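Local coordinates for protein endoribonuclease AbiQ (Lactococcus lactis, PDB 4GLK) that cleaves RNA as the toxin of a type III toxin-antitoxin system active in antiviral defence, and is neutralised by its cognate RNA antitoxin AntiQ, at residues Phe6-Asp10 / Glu11-Tyr15. The protein carries 1 engineered substitution. Residues are numbered along the deposited sequence; the frame is centred on the assembly and turned at random.
Sequences FTVTD and EYIAY
Thr-9 OG1 has two hydrogen-bond partners: it accepts the backbone N-H of Tyr-12, 3.1 Å from N to OG1, and is also hydrogen-bonded to the carboxylate of Glu-99. This is an N-cap, a clear instance of how a chain leaving a β-strand, here 4-8 of the antiparallel sheet, starts a helix, 10-16, that begins just beyond the strand with Thr-9 as the link. With chi1 at 63°, the Thr-9 hydroxyl is staggered against both main-chain bonds of its CA, and from there it accepts an N-H of the first helical turn, the defining bond of an N-cap. The bond is moderately bent, 156° at the hydrogen, and leaves OG1 close beside Tyr-12 CB.

Regular helical pairing takes over at once: Ile-13 N donates to Thr-9 O over 3.0 Å, and Ala-14 N donates to Asp-10 O over 2.9 Å. The Asp-10 carboxylate is hydrogen-bonded to Gln-26 NE2 through OD1 and to the backbone N of Glu-28 through OD2; Gln-26 NE2 also bonds Val-8 O. Tyr-12 sends its hydroxyl to Pro-94 O, while its ring meets Tyr-165 of helix 155-166 edge-to-face.

The apolar side of the contact is Val-8 set against Ile-13 and Tyr-12. With CG1 anti to the backbone N (chi1 -175°), that methyl touches Ile-13 CD1 at 3.8 Å and meets the edge of the Tyr-12 ring, 3.5 Å from CD2.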
loop_
_atom_site.group_PDB
_atom_site.type_symbol
_atom_site.label_atom_id
_atom_site.label_comp_id
_atom_site.label_asym_id
_atom_site.label_seq_id
_atom_site.Cartn_x
_atom_site.Cartn_y
_atom_site.Cartn_z
ATOM N N PHE A 6 3.665 1.336 -8.521
ATOM C CA PHE A 6 4.644 2.397 -8.354
ATOM C C PHE A 6 5.681 1.961 -7.373
ATOM O O PHE A 6 5.466 1.020 -6.592
ATOM C CB PHE A 6 3.984 3.650 -7.745
ATOM C CG PHE A 6 2.956 4.342 -8.601
ATOM C CD1 PHE A 6 3.335 5.301 -9.535
ATOM C CD2 PHE A 6 1.607 4.065 -8.450
ATOM C CE1 PHE A 6 2.381 5.927 -10.342
ATOM C CE2 PHE A 6 0.656 4.693 -9.254
ATOM C CZ PHE A 6 1.048 5.637 -10.181
ATOM N N THR A 7 6.789 2.712 -7.372
ATOM C CA THR A 7 7.803 2.659 -6.351
ATOM C C THR A 7 7.861 4.093 -5.848
ATOM O O THR A 7 7.290 5.011 -6.458
ATOM C CB THR A 7 9.162 2.080 -6.821
ATOM O OG1 THR A 7 9.769 2.924 -7.791
ATOM C CG2 THR A 7 9.072 0.613 -7.300
ATOM N N VAL A 8 8.486 4.276 -4.700
ATOM C CA VAL A 8 8.639 5.589 -4.098
ATOM C C VAL A 8 10.146 5.826 -4.005
ATOM O O VAL A 8 10.911 4.849 -3.926
ATOM C CB VAL A 8 7.905 5.682 -2.725
ATOM C CG1 VAL A 8 7.974 7.101 -2.153
ATOM C CG2 VAL A 8 6.442 5.248 -2.856
ATOM N N THR A 9 10.597 7.102 -4.083
ATOM C CA THR A 9 12.036 7.379 -3.985
ATOM C C THR A 9 12.551 6.932 -2.603
ATOM O O THR A 9 11.855 7.121 -1.593
ATOM C CB THR A 9 12.355 8.874 -4.198
ATOM O OG1 THR A 9 11.744 9.639 -3.172
ATOM C CG2 THR A 9 11.936 9.398 -5.565
ATOM N N ASP A 10 13.766 6.347 -2.570
ATOM C CA ASP A 10 14.453 5.902 -1.359
ATOM C C ASP A 10 14.609 7.080 -0.410
ATOM O O ASP A 10 14.461 6.911 0.800
ATOM C CB ASP A 10 15.826 5.277 -1.711
ATOM C CG ASP A 10 15.779 3.936 -2.467
ATOM O OD1 ASP A 10 14.803 3.167 -2.271
ATOM O OD2 ASP A 10 16.744 3.637 -3.220
ATOM N N GLU A 11 14.811 8.299 -0.973
ATOM C CA GLU A 11 14.974 9.548 -0.223
ATOM C C GLU A 11 13.705 9.922 0.546
ATOM O O GLU A 11 13.770 10.158 1.756
ATOM C CB GLU A 11 15.450 10.686 -1.146
ATOM C CG GLU A 11 16.854 10.468 -1.716
ATOM C CD GLU A 11 16.994 9.742 -3.049
ATOM O OE1 GLU A 11 17.929 10.094 -3.807
ATOM O OE2 GLU A 11 16.198 8.815 -3.333
ATOM N N TYR A 12 12.540 9.937 -0.142
ATOM C CA TYR A 12 11.255 10.210 0.488
ATOM C C TYR A 12 10.905 9.153 1.554
ATOM O O TYR A 12 10.401 9.513 2.617
ATOM C CB TYR A 12 10.133 10.260 -0.546
ATOM C CG TYR A 12 8.824 10.648 0.091
ATOM C CD1 TYR A 12 8.653 11.892 0.690
ATOM C CD2 TYR A 12 7.773 9.733 0.170
ATOM C CE1 TYR A 12 7.453 12.249 1.295
ATOM C CE2 TYR A 12 6.567 10.076 0.779
ATOM C CZ TYR A 12 6.413 11.335 1.339
ATOM O OH TYR A 12 5.240 11.688 1.941
ATOM N N ILE A 13 11.137 7.856 1.264
ATOM C CA ILE A 13 10.867 6.775 2.232
ATOM C C ILE A 13 11.739 6.942 3.479
ATOM O O ILE A 13 11.213 6.882 4.596
ATOM C CB ILE A 13 11.018 5.377 1.567
ATOM C CG1 ILE A 13 9.929 5.166 0.485
ATOM C CG2 ILE A 13 11.031 4.228 2.599
ATOM C CD1 ILE A 13 8.434 5.063 0.976
ATOM N N ALA A 14 13.055 7.202 3.286
ATOM C CA ALA A 14 14.002 7.404 4.390
ATOM C C ALA A 14 13.556 8.587 5.236
ATOM O O ALA A 14 13.689 8.531 6.450
ATOM C CB ALA A 14 15.419 7.627 3.868
ATOM N N TYR A 15 12.966 9.617 4.596
ATOM C CA TYR A 15 12.445 10.800 5.263
ATOM C C TYR A 15 11.198 10.480 6.107
ATOM O O TYR A 15 11.109 10.962 7.237
ATOM C CB TYR A 15 12.190 11.919 4.258
ATOM C CG TYR A 15 11.374 13.076 4.795
ATOM C CD1 TYR A 15 11.986 14.131 5.476
ATOM C CD2 TYR A 15 10.008 13.165 4.545
ATOM C CE1 TYR A 15 11.250 15.238 5.903
ATOM C CE2 TYR A 15 9.265 14.264 4.962
ATOM C CZ TYR A 15 9.886 15.294 5.650
ATOM O OH TYR A 15 9.127 16.352 6.072
#